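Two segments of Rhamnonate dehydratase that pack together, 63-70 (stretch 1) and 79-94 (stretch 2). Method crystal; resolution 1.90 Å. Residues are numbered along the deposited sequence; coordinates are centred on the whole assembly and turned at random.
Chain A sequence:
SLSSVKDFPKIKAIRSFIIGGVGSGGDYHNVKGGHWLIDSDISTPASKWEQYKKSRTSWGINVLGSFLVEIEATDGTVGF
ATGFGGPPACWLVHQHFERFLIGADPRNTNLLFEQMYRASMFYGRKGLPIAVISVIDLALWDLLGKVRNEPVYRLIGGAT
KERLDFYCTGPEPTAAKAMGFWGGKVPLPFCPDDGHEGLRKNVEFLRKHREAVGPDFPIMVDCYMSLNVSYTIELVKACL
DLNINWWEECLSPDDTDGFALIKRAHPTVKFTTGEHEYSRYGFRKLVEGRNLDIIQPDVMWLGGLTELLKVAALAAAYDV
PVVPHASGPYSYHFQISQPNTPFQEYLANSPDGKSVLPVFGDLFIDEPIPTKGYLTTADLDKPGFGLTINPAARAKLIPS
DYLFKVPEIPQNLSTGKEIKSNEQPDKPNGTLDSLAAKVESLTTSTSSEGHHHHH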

# COMPACT_ATOMS: atom_id res chain seq x y z
N VAL A 63 -14.57 41.11 -5.55
CA VAL A 63 -14.58 41.82 -4.27
C VAL A 63 -13.26 42.43 -3.79
O VAL A 63 -13.27 43.48 -3.15
CB VAL A 63 -15.13 40.91 -3.14
CG1 VAL A 63 -14.12 39.82 -2.80
CG2 VAL A 63 -15.46 41.75 -1.92
N LEU A 64 -12.13 41.81 -4.11
CA LEU A 64 -10.84 42.32 -3.64
C LEU A 64 -10.26 43.51 -4.40
O LEU A 64 -9.80 44.47 -3.78
CB LEU A 64 -9.81 41.18 -3.63
CG LEU A 64 -10.11 40.04 -2.66
CD1 LEU A 64 -9.06 38.96 -2.78
CD2 LEU A 64 -10.16 40.58 -1.24
N GLY A 65 -10.28 43.46 -5.72
CA GLY A 65 -9.72 44.55 -6.49
C GLY A 65 -8.23 44.35 -6.66
O GLY A 65 -7.67 43.36 -6.18
N SER A 66 -7.57 45.29 -7.33
CA SER A 66 -6.14 45.20 -7.57
C SER A 66 -5.35 46.18 -6.72
O SER A 66 -5.89 47.18 -6.25
CB SER A 66 -5.84 45.48 -9.05
OG SER A 66 -6.63 44.68 -9.90
N PHE A 67 -4.07 45.89 -6.51
CA PHE A 67 -3.19 46.77 -5.75
C PHE A 67 -1.80 46.76 -6.38
O PHE A 67 -1.48 45.88 -7.17
CB PHE A 67 -3.15 46.38 -4.26
CG PHE A 67 -2.29 45.17 -3.94
CD1 PHE A 67 -1.10 45.32 -3.22
CD2 PHE A 67 -2.70 43.89 -4.30
CE1 PHE A 67 -0.33 44.21 -2.86
CE2 PHE A 67 -1.94 42.77 -3.93
CZ PHE A 67 -0.76 42.93 -3.21
N LEU A 68 -1.00 47.77 -6.04
CA LEU A 68 0.35 47.89 -6.58
C LEU A 68 1.34 48.10 -5.45
O LEU A 68 1.07 48.83 -4.50
CB LEU A 68 0.43 49.08 -7.54
CG LEU A 68 1.82 49.40 -8.11
CD1 LEU A 68 2.08 48.52 -9.32
CD2 LEU A 68 1.89 50.86 -8.52
N VAL A 69 2.50 47.47 -5.57
CA VAL A 69 3.54 47.61 -4.57
C VAL A 69 4.78 48.20 -5.22
O VAL A 69 5.18 47.78 -6.30
CB VAL A 69 3.90 46.24 -3.94
CG1 VAL A 69 5.15 46.38 -3.09
CG2 VAL A 69 2.74 45.73 -3.10
N GLU A 70 5.38 49.18 -4.56
CA GLU A 70 6.61 49.79 -5.06
C GLU A 70 7.68 49.62 -3.99
O GLU A 70 7.44 49.88 -2.81
CB GLU A 70 6.43 51.29 -5.33
CG GLU A 70 5.40 51.65 -6.39
CD GLU A 70 5.45 53.13 -6.76
OE1 GLU A 70 5.51 53.97 -5.84
OE2 GLU A 70 5.43 53.46 -7.97
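Stretch 2, residues 79-94: GFATGFGGPPACWLVH

Stretch 2 enters as a strand, residues 79-84, turns through Gly85, and continues as a helix that runs past His94. The strand lies antiparallel to strand 66-70 of stretch 1, with a signed crossing angle of 155° and a closest axis approach of 4.6 Å. The helix then doubles back. Its axis runs 28° from the direction of strand 66-70 and comes within 7.3 Å of it.

The register pairs Ser66 with Phe84, Phe67 with Gly83, Leu68 with Thr82, Val69 with Ala81 and Glu70 with Phe80. Phe67 N donates to Gly83 O at 2.9 Å, and Gly83 N returns a bond to Phe67 O at 3.2 Å. Val69 N to Ala81 O (3.0 Å) and Ala81 N to Val69 O (3.2 Å) repeat the pattern. Thr82 OG1 also donates to Phe67 O, at 2.9 Å. Beyond the ladder, Gly85 N bonds to Gly65 O at 2.8 Å.

The turn passes close to stretch 1. Gly86 CA lies 3.2 Å from Leu64 O, in a CA-H...O contact. A CB on Gly86 would clash with that oxygen. Gly86 also has positive phi, which favours glycine.

Phe67 and Val69 point to the sheet face covered by the helix. Ala89 CB sits over one face of the Phe67 ring, 3.6 Å from Phe67 CE2. Phe84 O approaches the ring edge, 3.3 Å from the same CE2. Cys90 SG is 3.7 Å from Phe67 CB. Val93 CG2 reaches both Phe67 CE1 (4.1 Å) and Val69 CG2 (4.3 Å).

Leu68, Glu70, Phe80 and Thr82 share the other face. Leu68 CD1 packs 4.4 Å from Phe80 CB. Before the strand, Leu64 CD1 meets Phe84 CE2 at 3.3 Å, and Leu64 CD2 lies 4.0 Å from Pro88 CG.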

# COMPACT_ATOMS: atom_id res chain seq x y z
N GLY A 79 11.42 49.10 -7.91
CA GLY A 79 10.86 47.91 -8.52
C GLY A 79 9.41 47.87 -8.10
O GLY A 79 9.08 48.33 -7.01
N PHE A 80 8.54 47.33 -8.95
CA PHE A 80 7.13 47.26 -8.60
C PHE A 80 6.43 46.07 -9.23
O PHE A 80 6.96 45.42 -10.14
CB PHE A 80 6.42 48.57 -8.97
CG PHE A 80 6.59 48.96 -10.42
CD1 PHE A 80 5.93 48.27 -11.43
CD2 PHE A 80 7.40 50.04 -10.76
CE1 PHE A 80 6.08 48.65 -12.77
CE2 PHE A 80 7.56 50.42 -12.10
CZ PHE A 80 6.90 49.72 -13.10
N ALA A 81 5.23 45.77 -8.74
CA ALA A 81 4.43 44.67 -9.25
C ALA A 81 2.99 44.87 -8.83
O ALA A 81 2.70 45.57 -7.86
CB ALA A 81 4.96 43.35 -8.70
N THR A 82 2.07 44.26 -9.57
CA THR A 82 0.65 44.39 -9.27
C THR A 82 0.04 43.01 -9.04
O THR A 82 0.62 41.99 -9.41
CB THR A 82 -0.10 45.10 -10.43
OG1 THR A 82 -1.46 45.34 -10.05
CG2 THR A 82 -0.07 44.23 -11.69
N GLY A 83 -1.13 43.00 -8.41
CA GLY A 83 -1.81 41.75 -8.14
C GLY A 83 -3.20 42.03 -7.59
O GLY A 83 -3.58 43.19 -7.44
N PHE A 84 -3.96 40.99 -7.30
CA PHE A 84 -5.29 41.19 -6.75
C PHE A 84 -5.13 41.13 -5.24
O PHE A 84 -4.21 40.49 -4.74
CB PHE A 84 -6.26 40.11 -7.28
CG PHE A 84 -6.33 38.87 -6.43
CD1 PHE A 84 -5.18 38.14 -6.11
CD2 PHE A 84 -7.56 38.40 -5.98
CE1 PHE A 84 -5.26 36.97 -5.36
CE2 PHE A 84 -7.65 37.23 -5.22
CZ PHE A 84 -6.50 36.51 -4.91
N GLY A 85 -6.00 41.83 -4.52
CA GLY A 85 -5.90 41.84 -3.07
C GLY A 85 -6.45 43.14 -2.52
O GLY A 85 -6.94 43.20 -1.40
N GLY A 86 -6.33 44.20 -3.32
CA GLY A 86 -6.85 45.50 -2.96
C GLY A 86 -6.50 46.04 -1.58
O GLY A 86 -5.38 45.86 -1.10
N PRO A 87 -7.46 46.70 -0.91
CA PRO A 87 -7.28 47.28 0.42
C PRO A 87 -6.72 46.34 1.49
O PRO A 87 -5.73 46.67 2.14
CB PRO A 87 -8.68 47.80 0.76
CG PRO A 87 -9.22 48.18 -0.57
CD PRO A 87 -8.80 47.00 -1.43
N PRO A 88 -7.34 45.17 1.69
CA PRO A 88 -6.80 44.27 2.72
C PRO A 88 -5.35 43.86 2.46
O PRO A 88 -4.58 43.64 3.39
CB PRO A 88 -7.78 43.10 2.71
CG PRO A 88 -8.30 43.09 1.30
CD PRO A 88 -8.50 44.57 1.02
N ALA A 89 -4.99 43.75 1.18
CA ALA A 89 -3.63 43.38 0.81
C ALA A 89 -2.67 44.49 1.23
O ALA A 89 -1.63 44.23 1.83
CB ALA A 89 -3.54 43.14 -0.70
N CYS A 90 -3.04 45.73 0.91
CA CYS A 90 -2.21 46.88 1.26
C CYS A 90 -2.05 47.03 2.76
O CYS A 90 -0.98 47.42 3.24
CB CYS A 90 -2.81 48.17 0.69
SG CYS A 90 -2.78 48.27 -1.11
N TRP A 91 -3.11 46.72 3.50
CA TRP A 91 -3.07 46.82 4.96
C TRP A 91 -1.99 45.87 5.50
O TRP A 91 -1.20 46.25 6.35
CB TRP A 91 -4.42 46.44 5.55
CG TRP A 91 -4.58 46.81 7.00
CD1 TRP A 91 -5.11 47.97 7.50
CD2 TRP A 91 -4.21 46.01 8.13
NE1 TRP A 91 -5.10 47.94 8.87
CE2 TRP A 91 -4.55 46.75 9.29
CE3 TRP A 91 -3.62 44.75 8.28
CZ2 TRP A 91 -4.33 46.26 10.58
CZ3 TRP A 91 -3.40 44.26 9.57
CH2 TRP A 91 -3.75 45.02 10.70
N LEU A 92 -1.98 44.65 4.98
CA LEU A 92 -1.01 43.65 5.42
C LEU A 92 0.42 44.01 5.02
O LEU A 92 1.35 43.83 5.81
CB LEU A 92 -1.37 42.27 4.84
CG LEU A 92 -2.67 41.66 5.39
CD1 LEU A 92 -3.03 40.43 4.58
CD2 LEU A 92 -2.48 41.30 6.86
N VAL A 93 0.59 44.53 3.81
CA VAL A 93 1.90 44.93 3.33
C VAL A 93 2.64 45.78 4.37
O VAL A 93 3.77 45.48 4.75
CB VAL A 93 1.81 45.77 2.03
CG1 VAL A 93 3.15 46.41 1.73
CG2 VAL A 93 1.38 44.88 0.86
N HIS A 94 1.99 46.84 4.83
CA HIS A 94 2.59 47.76 5.78
C HIS A 94 2.53 47.33 7.24
O HIS A 94 3.50 47.52 7.98
CB HIS A 94 1.97 49.14 5.62
CG HIS A 94 2.16 49.73 4.26
ND1 HIS A 94 3.38 50.19 3.81
CD2 HIS A 94 1.31 49.87 3.22
CE1 HIS A 94 3.27 50.59 2.56
NE2 HIS A 94 2.02 50.40 2.17